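Long-range contacts in sucrose 6(F)-phosphate phosphorylase (Thermoanaerobacterium thermosaccharolyticum DSM 571, PDB 6S9V), which belongs to the alpha-amylase-like family of carbohydrate-active enzymes and is built around a closed barrel of eight parallel beta strands: residues L396-N401 and N432-L437; P56-S61 and D96-H101; D123-L128 and I180-N185. All coordinates share one frame; numbering follows the deposited sequence.

Contact 1: residues L396-N401 and N432-L437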
loop_
_atom_site.group_PDB
_atom_site.type_symbol
_atom_site.label_atom_id
_atom_site.label_comp_id
_atom_site.label_asym_id
_atom_site.label_seq_id
_atom_site.Cartn_x
_atom_site.Cartn_y
_atom_site.Cartn_z
ATOM N N LEU A 396 -0.485 -12.385 7.956
ATOM C CA LEU A 396 -1.098 -13.675 7.669
ATOM C C LEU A 396 -0.519 -14.769 8.553
ATOM O O LEU A 396 -1.244 -15.660 9.006
ATOM C CB LEU A 396 -0.889 -14.027 6.195
ATOM C CG LEU A 396 -1.392 -15.401 5.764
ATOM C CD1 LEU A 396 -2.918 -15.468 5.865
ATOM C CD2 LEU A 396 -0.908 -15.738 4.352
ATOM N N LEU A 397 0.786 -14.723 8.794
ATOM C CA LEU A 397 1.484 -15.734 9.573
ATOM C C LEU A 397 1.708 -15.293 11.012
ATOM O O LEU A 397 2.499 -15.917 11.723
ATOM C CB LEU A 397 2.813 -16.067 8.898
ATOM C CG LEU A 397 2.653 -16.545 7.445
ATOM C CD1 LEU A 397 3.989 -16.861 6.812
ATOM C CD2 LEU A 397 1.747 -17.769 7.399
ATOM N N ALA A 398 1.018 -14.243 11.450
ATOM C CA ALA A 398 1.146 -13.697 12.799
ATOM C C ALA A 398 2.609 -13.440 13.144
ATOM O O ALA A 398 3.094 -13.789 14.218
ATOM C CB ALA A 398 0.488 -14.622 13.818
ATOM N N GLY A 399 3.318 -12.806 12.214
ATOM C CA GLY A 399 4.738 -12.585 12.413
ATOM C C GLY A 399 5.000 -11.497 13.438
ATOM O O GLY A 399 4.259 -10.520 13.546
ATOM N N VAL A 400 6.072 -11.680 14.207
ATOM C CA VAL A 400 6.502 -10.696 15.190
ATOM C C VAL A 400 7.656 -9.886 14.615
ATOM O O VAL A 400 8.310 -10.277 13.640
ATOM C CB VAL A 400 6.920 -11.348 16.532
ATOM C CG1 VAL A 400 5.774 -12.141 17.134
ATOM C CG2 VAL A 400 8.139 -12.227 16.339
ATOM N N ASN A 401 7.935 -8.755 15.265
ATOM C CA ASN A 401 8.992 -7.843 14.842
ATOM C C ASN A 401 10.304 -8.568 14.594
ATOM O O ASN A 401 10.786 -9.325 15.445
ATOM C CB ASN A 401 9.203 -6.767 15.912
ATOM C CG ASN A 401 8.058 -5.797 15.992
ATOM O OD1 ASN A 401 7.410 -5.495 14.988
ATOM N ND2 ASN A 401 7.794 -5.293 17.198
ATOM N N ASN A 432 -2.081 -21.830 16.160
ATOM C CA ASN A 432 -3.515 -21.682 16.381
ATOM C C ASN A 432 -4.030 -20.345 15.864
ATOM O O ASN A 432 -5.093 -20.289 15.236
ATOM C CB ASN A 432 -3.846 -21.830 17.866
ATOM C CG ASN A 432 -5.334 -21.736 18.138
ATOM O OD1 ASN A 432 -5.830 -20.711 18.603
ATOM N ND2 ASN A 432 -6.058 -22.803 17.831
ATOM N N VAL A 433 -3.289 -19.255 16.105
ATOM C CA VAL A 433 -3.759 -17.938 15.687
ATOM C C VAL A 433 -3.856 -17.856 14.166
ATOM O O VAL A 433 -4.761 -17.203 13.630
ATOM C CB VAL A 433 -2.853 -16.822 16.253
ATOM C CG1 VAL A 433 -1.431 -16.939 15.704
ATOM C CG2 VAL A 433 -3.448 -15.451 15.928
ATOM N N VAL A 434 -2.950 -18.524 13.448
ATOM C CA VAL A 434 -2.995 -18.502 11.991
ATOM C C VAL A 434 -4.164 -19.340 11.479
ATOM O O VAL A 434 -4.876 -18.938 10.549
ATOM C CB VAL A 434 -1.654 -18.991 11.412
ATOM C CG1 VAL A 434 -1.727 -19.105 9.890
ATOM C CG2 VAL A 434 -0.534 -18.051 11.828
ATOM N N GLN A 435 -4.392 -20.508 12.080
ATOM C CA GLN A 435 -5.536 -21.316 11.669
ATOM C C GLN A 435 -6.847 -20.580 11.932
ATOM O O GLN A 435 -7.782 -20.655 11.124
ATOM C CB GLN A 435 -5.511 -22.671 12.379
ATOM C CG GLN A 435 -4.463 -23.670 11.831
ATOM C CD GLN A 435 -4.657 -24.038 10.349
ATOM O OE1 GLN A 435 -5.774 -24.302 9.896
ATOM N NE2 GLN A 435 -3.555 -24.067 9.596
ATOM N N ARG A 436 -6.934 -19.846 13.047
ATOM C CA ARG A 436 -8.127 -19.037 13.300
ATOM C C ARG A 436 -8.293 -17.952 12.246
ATOM O O ARG A 436 -9.411 -17.682 11.795
ATOM C CB ARG A 436 -8.067 -18.400 14.686
ATOM C CG ARG A 436 -8.183 -19.378 15.827
ATOM C CD ARG A 436 -7.885 -18.678 17.141
ATOM N NE ARG A 436 -8.896 -17.681 17.470
ATOM C CZ ARG A 436 -8.774 -16.783 18.446
ATOM N NH1 ARG A 436 -7.671 -16.745 19.188
ATOM N NH2 ARG A 436 -9.758 -15.923 18.682
ATOM N N LEU A 437 -7.192 -17.300 11.861
ATOM C CA LEU A 437 -7.266 -16.250 10.852
ATOM C C LEU A 437 -7.672 -16.811 9.493
ATOM O O LEU A 437 -8.450 -16.180 8.764
ATOM C CB LEU A 437 -5.924 -15.529 10.749
ATOM C CG LEU A 437 -5.806 -14.420 9.702
ATOM C CD1 LEU A 437 -6.947 -13.409 9.809
ATOM C CD2 LEU A 437 -4.439 -13.727 9.842
#

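Contact 2: residues P56-S61 and D96-H101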
loop_
_atom_site.group_PDB
_atom_site.type_symbol
_atom_site.label_atom_id
_atom_site.label_comp_id
_atom_site.label_asym_id
_atom_site.label_seq_id
_atom_site.Cartn_x
_atom_site.Cartn_y
_atom_site.Cartn_z
ATOM N N PRO A 56 6.942 -4.905 -5.965
ATOM C CA PRO A 56 7.636 -4.779 -7.279
ATOM C C PRO A 56 8.580 -5.931 -7.562
ATOM O O PRO A 56 9.590 -6.113 -6.862
ATOM C CB PRO A 56 8.394 -3.451 -7.137
ATOM C CG PRO A 56 7.528 -2.639 -6.228
ATOM C CD PRO A 56 6.920 -3.621 -5.238
ATOM N N PRO A 57 8.280 -6.738 -8.587
ATOM C CA PRO A 57 9.137 -7.877 -8.953
ATOM C C PRO A 57 10.060 -7.631 -10.143
ATOM O O PRO A 57 10.605 -8.604 -10.672
ATOM C CB PRO A 57 8.097 -8.947 -9.309
ATOM C CG PRO A 57 7.019 -8.138 -10.009
ATOM C CD PRO A 57 6.974 -6.804 -9.274
ATOM N N PHE A 58 10.228 -6.387 -10.580
ATOM C CA PHE A 58 11.076 -6.081 -11.724
ATOM C C PHE A 58 12.516 -5.890 -11.274
ATOM O O PHE A 58 12.776 -5.599 -10.102
ATOM C CB PHE A 58 10.535 -4.837 -12.428
ATOM C CG PHE A 58 9.038 -4.789 -12.438
ATOM C CD1 PHE A 58 8.317 -5.642 -13.249
ATOM C CD2 PHE A 58 8.349 -3.937 -11.594
ATOM C CE1 PHE A 58 6.940 -5.625 -13.236
ATOM C CE2 PHE A 58 6.971 -3.911 -11.585
ATOM C CZ PHE A 58 6.270 -4.769 -12.393
ATOM N N PRO A 59 13.483 -6.068 -12.174
ATOM C CA PRO A 59 14.877 -5.763 -11.819
ATOM C C PRO A 59 14.964 -4.352 -11.269
ATOM O O PRO A 59 14.409 -3.415 -11.841
ATOM C CB PRO A 59 15.636 -5.905 -13.142
ATOM C CG PRO A 59 14.743 -6.692 -14.032
ATOM C CD PRO A 59 13.337 -6.380 -13.610
ATOM N N SER A 60 15.651 -4.207 -10.138
ATOM C CA SER A 60 15.645 -2.953 -9.400
ATOM C C SER A 60 17.013 -2.715 -8.784
ATOM O O SER A 60 17.699 -3.655 -8.373
ATOM C CB SER A 60 14.561 -2.973 -8.319
ATOM O OG SER A 60 14.619 -1.846 -7.468
ATOM N N SER A 61 17.395 -1.444 -8.693
ATOM C CA SER A 61 18.712 -1.096 -8.169
ATOM C C SER A 61 18.685 -0.563 -6.735
ATOM O O SER A 61 19.708 -0.051 -6.257
ATOM C CB SER A 61 19.387 -0.072 -9.081
ATOM O OG SER A 61 18.760 1.191 -9.004
ATOM N N ASP A 96 2.658 -2.841 -9.066
ATOM C CA ASP A 96 3.021 -1.439 -8.915
ATOM C C ASP A 96 3.523 -0.840 -10.219
ATOM O O ASP A 96 4.325 -1.452 -10.933
ATOM C CB ASP A 96 4.143 -1.269 -7.883
ATOM C CG ASP A 96 3.711 -1.595 -6.485
ATOM O OD1 ASP A 96 3.710 -2.786 -6.107
ATOM O OD2 ASP A 96 3.393 -0.640 -5.761
ATOM N N LEU A 97 3.103 0.395 -10.481
ATOM C CA LEU A 97 3.703 1.251 -11.495
ATOM C C LEU A 97 4.350 2.425 -10.771
ATOM O O LEU A 97 3.671 3.167 -10.052
ATOM C CB LEU A 97 2.656 1.736 -12.500
ATOM C CG LEU A 97 3.149 2.706 -13.571
ATOM C CD1 LEU A 97 4.279 2.057 -14.376
ATOM C CD2 LEU A 97 2.003 3.125 -14.476
ATOM N N MET A 98 5.663 2.567 -10.921
ATOM C CA MET A 98 6.387 3.658 -10.264
ATOM C C MET A 98 6.278 4.891 -11.156
ATOM O O MET A 98 7.193 5.262 -11.900
ATOM C CB MET A 98 7.827 3.257 -9.987
ATOM C CG MET A 98 8.016 2.541 -8.627
ATOM S SD MET A 98 6.976 1.077 -8.308
ATOM C CE MET A 98 7.701 -0.125 -9.433
ATOM N N VAL A 99 5.120 5.550 -11.073
ATOM C CA VAL A 99 4.877 6.691 -11.941
ATOM C C VAL A 99 5.825 7.845 -11.638
ATOM O O VAL A 99 5.991 8.733 -12.480
ATOM C CB VAL A 99 3.419 7.197 -11.852
ATOM C CG1 VAL A 99 2.458 6.197 -12.468
ATOM C CG2 VAL A 99 3.038 7.505 -10.410
ATOM N N ASN A 100 6.448 7.866 -10.455
ATOM C CA ASN A 100 7.254 9.016 -10.065
ATOM C C ASN A 100 8.722 8.892 -10.445
ATOM O O ASN A 100 9.380 9.920 -10.634
ATOM C CB ASN A 100 7.154 9.258 -8.548
ATOM C CG ASN A 100 7.877 10.526 -8.105
ATOM O OD1 ASN A 100 7.469 11.638 -8.442
ATOM N ND2 ASN A 100 8.948 10.361 -7.331
ATOM N N HIS A 101 9.261 7.678 -10.563
ATOM C CA HIS A 101 10.708 7.546 -10.714
ATOM C C HIS A 101 11.079 6.206 -11.329
ATOM O O HIS A 101 10.300 5.247 -11.314
ATOM C CB HIS A 101 11.422 7.724 -9.367
ATOM C CG HIS A 101 10.838 6.898 -8.261
ATOM N ND1 HIS A 101 10.031 7.434 -7.279
ATOM C CD2 HIS A 101 10.945 5.576 -7.981
ATOM C CE1 HIS A 101 9.663 6.476 -6.445
ATOM N NE2 HIS A 101 10.206 5.340 -6.849
#

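Contact 3: residues D123-L128 and I180-N185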
loop_
_atom_site.group_PDB
_atom_site.type_symbol
_atom_site.label_atom_id
_atom_site.label_comp_id
_atom_site.label_asym_id
_atom_site.label_seq_id
_atom_site.Cartn_x
_atom_site.Cartn_y
_atom_site.Cartn_z
ATOM N N ASP A 123 14.679 14.289 -22.073
ATOM C CA ASP A 123 13.435 14.933 -21.661
ATOM C C ASP A 123 12.600 14.079 -20.715
ATOM O O ASP A 123 11.611 14.583 -20.170
ATOM C CB ASP A 123 12.608 15.278 -22.906
ATOM C CG ASP A 123 11.418 16.180 -22.601
ATOM O OD1 ASP A 123 11.601 17.216 -21.930
ATOM O OD2 ASP A 123 10.295 15.848 -23.041
ATOM N N MET A 124 12.960 12.810 -20.504
ATOM C CA MET A 124 12.222 11.982 -19.559
ATOM C C MET A 124 12.487 12.376 -18.113
ATOM O O MET A 124 11.713 11.992 -17.229
ATOM C CB MET A 124 12.577 10.505 -19.744
ATOM C CG MET A 124 12.122 9.907 -21.050
ATOM S SD MET A 124 12.628 8.189 -21.241
ATOM C CE MET A 124 11.594 7.410 -20.014
ATOM N N PHE A 125 13.547 13.139 -17.854
ATOM C CA PHE A 125 13.997 13.430 -16.500
ATOM C C PHE A 125 13.870 14.915 -16.197
ATOM O O PHE A 125 13.824 15.760 -17.095
ATOM C CB PHE A 125 15.443 12.947 -16.321
ATOM C CG PHE A 125 15.652 11.544 -16.818
ATOM C CD1 PHE A 125 15.083 10.474 -16.150
ATOM C CD2 PHE A 125 16.365 11.300 -17.979
ATOM C CE1 PHE A 125 15.245 9.178 -16.615
ATOM C CE2 PHE A 125 16.523 10.013 -18.452
ATOM C CZ PHE A 125 15.959 8.955 -17.776
ATOM N N ILE A 126 13.784 15.217 -14.905
ATOM C CA ILE A 126 13.562 16.599 -14.453
ATOM C C ILE A 126 14.943 17.192 -14.203
ATOM O O ILE A 126 15.429 17.297 -13.077
ATOM C CB ILE A 126 12.652 16.667 -13.220
ATOM C CG1 ILE A 126 11.321 15.961 -13.488
ATOM C CG2 ILE A 126 12.407 18.120 -12.825
ATOM C CD1 ILE A 126 10.404 15.878 -12.273
ATOM N N THR A 127 15.613 17.555 -15.291
ATOM C CA THR A 127 16.784 18.411 -15.175
ATOM C C THR A 127 16.346 19.741 -14.568
ATOM O O THR A 127 15.250 20.235 -14.848
ATOM C CB THR A 127 17.444 18.609 -16.536
ATOM O OG1 THR A 127 16.443 18.883 -17.523
ATOM C CG2 THR A 127 18.222 17.354 -16.938
ATOM N N LEU A 128 17.187 20.309 -13.703
ATOM C CA LEU A 128 16.735 21.440 -12.899
ATOM C C LEU A 128 16.426 22.677 -13.741
ATOM O O LEU A 128 15.757 23.590 -13.246
ATOM C CB LEU A 128 17.770 21.794 -11.829
ATOM C CG LEU A 128 18.063 20.739 -10.758
ATOM C CD1 LEU A 128 18.654 21.416 -9.523
ATOM C CD2 LEU A 128 16.866 19.913 -10.380
ATOM N N ILE A 180 15.523 8.130 -10.053
ATOM C CA ILE A 180 15.474 9.367 -10.824
ATOM C C ILE A 180 14.020 9.686 -11.144
ATOM O O ILE A 180 13.308 8.852 -11.716
ATOM C CB ILE A 180 16.290 9.255 -12.123
ATOM C CG1 ILE A 180 17.700 8.716 -11.855
ATOM C CG2 ILE A 180 16.340 10.619 -12.814
ATOM C CD1 ILE A 180 18.471 9.476 -10.799
ATOM N N ASP A 181 13.584 10.897 -10.810
ATOM C CA ASP A 181 12.196 11.268 -11.051
ATOM C C ASP A 181 11.924 11.376 -12.548
ATOM O O ASP A 181 12.756 11.865 -13.318
ATOM C CB ASP A 181 11.852 12.595 -10.369
ATOM C CG ASP A 181 11.590 12.445 -8.883
ATOM O OD1 ASP A 181 12.309 11.669 -8.227
ATOM O OD2 ASP A 181 10.684 13.137 -8.361
ATOM N N LEU A 182 10.749 10.893 -12.952
ATOM C CA LEU A 182 10.268 11.014 -14.319
ATOM C C LEU A 182 9.499 12.316 -14.494
ATOM O O LEU A 182 8.798 12.764 -13.583
ATOM C CB LEU A 182 9.361 9.837 -14.676
ATOM C CG LEU A 182 10.001 8.447 -14.673
ATOM C CD1 LEU A 182 8.933 7.365 -14.739
ATOM C CD2 LEU A 182 10.963 8.328 -15.835
ATOM N N ASP A 183 9.635 12.923 -15.669
ATOM C CA ASP A 183 8.864 14.116 -16.016
ATOM C C ASP A 183 7.572 13.650 -16.680
ATOM O O ASP A 183 7.568 13.283 -17.858
ATOM C CB ASP A 183 9.666 15.028 -16.933
ATOM C CG ASP A 183 8.921 16.304 -17.286
ATOM O OD1 ASP A 183 7.754 16.454 -16.875
ATOM O OD2 ASP A 183 9.507 17.152 -17.980
ATOM N N VAL A 184 6.470 13.647 -15.925
ATOM C CA VAL A 184 5.212 13.147 -16.470
ATOM C C VAL A 184 4.593 14.093 -17.490
ATOM O O VAL A 184 3.610 13.724 -18.144
ATOM C CB VAL A 184 4.193 12.843 -15.349
ATOM C CG1 VAL A 184 4.756 11.806 -14.394
ATOM C CG2 VAL A 184 3.784 14.107 -14.605
ATOM N N ASN A 185 5.126 15.307 -17.637
ATOM C CA ASN A 185 4.737 16.186 -18.736
ATOM C C ASN A 185 5.395 15.808 -20.058
ATOM O O ASN A 185 4.983 16.317 -21.105
ATOM C CB ASN A 185 5.078 17.637 -18.406
ATOM C CG ASN A 185 4.296 18.161 -17.227
ATOM O OD1 ASN A 185 3.145 17.781 -17.015
ATOM N ND2 ASN A 185 4.922 19.030 -16.443
HETATM O O HOH W 1 14.481 13.720 -12.602
#

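Contact 1: residues L396-N401 and N432-L437
L397 and V434 bring the two backbones within 5.8 Å, CA to CA, where a tight turn leaving helix 393-396 lies against the first turns of helix 432-446. The helix presents V433, V434 and L437 to the turn, and branched or forked aliphatic chains suit this place because each offers methyls to a largely main-chain surface. V434 reaches two peptide units at once. Its CG1, anti to the backbone N (chi1 174°), approaches L396 O at 3.6 Å, while its CG2 lies 3.6 Å from L397 C. The same L396 carbonyl oxygen has L437 CD2 at 3.8 Å, so this buried acceptor sits among methyls, with no polar partner in the model. L397 is where the backbone leaves helical geometry, and A398, with positive phi (51°), is the C-prime residue of a Schellman motif: G399 N and A398 N both bond back to carbonyls of the ending helix. That turn aims the A398 methyl at the other helix, where its CB meets V433 CG1 at 3.6 Å and V434 CG2 at 4.1 Å. A short side chain suits this place, since the turn comes so near the helix that a single methyl already meets both valines. L396 extends the apolar surface to L438 and I441 farther along helix 432-446, and L437 leans on R379 of helix 372-384.

Contact 2: residues P56-S61 and D96-H101
The backbone oxygen of D96 is buried against the edge of the F58 ring: F58 CE2 is 3.7 Å from D96 O, near the ring plane, and this oxygen finds no polar partner in the model. The weakly positive C-H edge of a phenyl ring makes a tolerable neighbour for it. F58 CG lies beside its own backbone N (chi1 -37°), which turns the ring toward D96, while P57 CD sits over one ring face, away from its centre. P56 covers the other end of D96. Its CG and CD lie against the carboxylate, CD 3.4 Å from D96 OD1, and a proline suits the spot because it brings a rigid apolar surface with no N-H of its own. The carboxylate looks elsewhere for polar partners, OD1 accepting from H53 NE2 and OD2 pairing with R209 NH1. P56-S61 follows strand 51-54 of the (beta/alpha)8 barrel, and D96-H101 takes in the last residues of the neighbouring strand 92-97 and the loop after it; D96 to H101 fits the Asp-x-x-x-Asn-His signature known from the third strand of alpha-amylase relatives. M98, centre of an inverse gamma turn, has a flexible chain bent at both chi2 and chi3; this folds its CE back to 4.1 Å from P56 CG and 4.4 Å from F58 CE2. Farther along, N100 ND2 donates in the ring plane to H101 ND1 at 3.1 Å (160° at the hydrogen), which should help to set the rotation of the imidazole, while H101 NE2 makes weak bonds to F66 O and to a bound BTB molecule.

Contact 3: residues D123-L128 and I180-N185
F125 and I180 form the apolar centre, their side chains crossing obliquely so that F125 CD1 comes to 3.6 Å from I180 CG2. Both segments belong to the long excursion between barrel strand 92-97 and helix 187-202, the place of domain B in the alpha-amylase fold, and here a loop after helix 107-115 packs on the end of strand 179-181. The F125 CG position beside the backbone N (chi1 -48°) lets M124 CB cover the middle of one ring face, and F109 of helix 107-115 meets the ring edge-to-face. L182 CD2 adds a methyl 4.4 Å from F125 CE1 and also approaches M124 CE; long, pliable methionine then carries this apolar patch on to L188 and V189 of helix 187-202. On the other flank, the extended I126 chain crosses D183 at about a right angle, placing CG1 3.9 Å from D183 CB, while its CD1 tip comes to 3.7 Å from L182 O.

Moving outward, the backbones take over. D183 N donates to M124 O at 2.8 Å, nearly straight (167°) but from above the carbonyl plane, and L182 CA adds a C-H contact to that same oxygen. Where I126 N and D181 O stand too far apart to bond directly, a water bridges them, accepting from the former and donating to the latter. Toward the surface, D123 OD1 and D183 OD2 stand 4.5 Å apart, and both make salt bridges to K130 NZ, which probably offsets their repulsion. Aspartate also suits position 183 because it can close an Asx turn: N185 N reaches D183 OD1 at 3.0 Å, from above the carboxylate plane.

Overall arrangement
Contacts 2 and 3 are neighbours, their centres 16 Å apart, and they meet directly: L182 N lies 2.9 Å from N100 O, a probable hydrogen bond, and H101 packs on I180, so that the chain leaving barrel strand 92-97 passes through a short turn into the two-stranded sheet of 101-103 and 179-181. K218 ties them further, making a salt bridge to D181 and a weak hydrogen bond to N100. Contact 2 probably borders a pocket: its M98 side chain is about 5 Å from a bound BTB and its D96 side chain about 5 Å from a sulfate, both likely crystallisation components. Contact 1, beyond the last barrel strand 388-392, is remote: its centre lies 29 Å from that of contact 2 and 43 Å from that of contact 3.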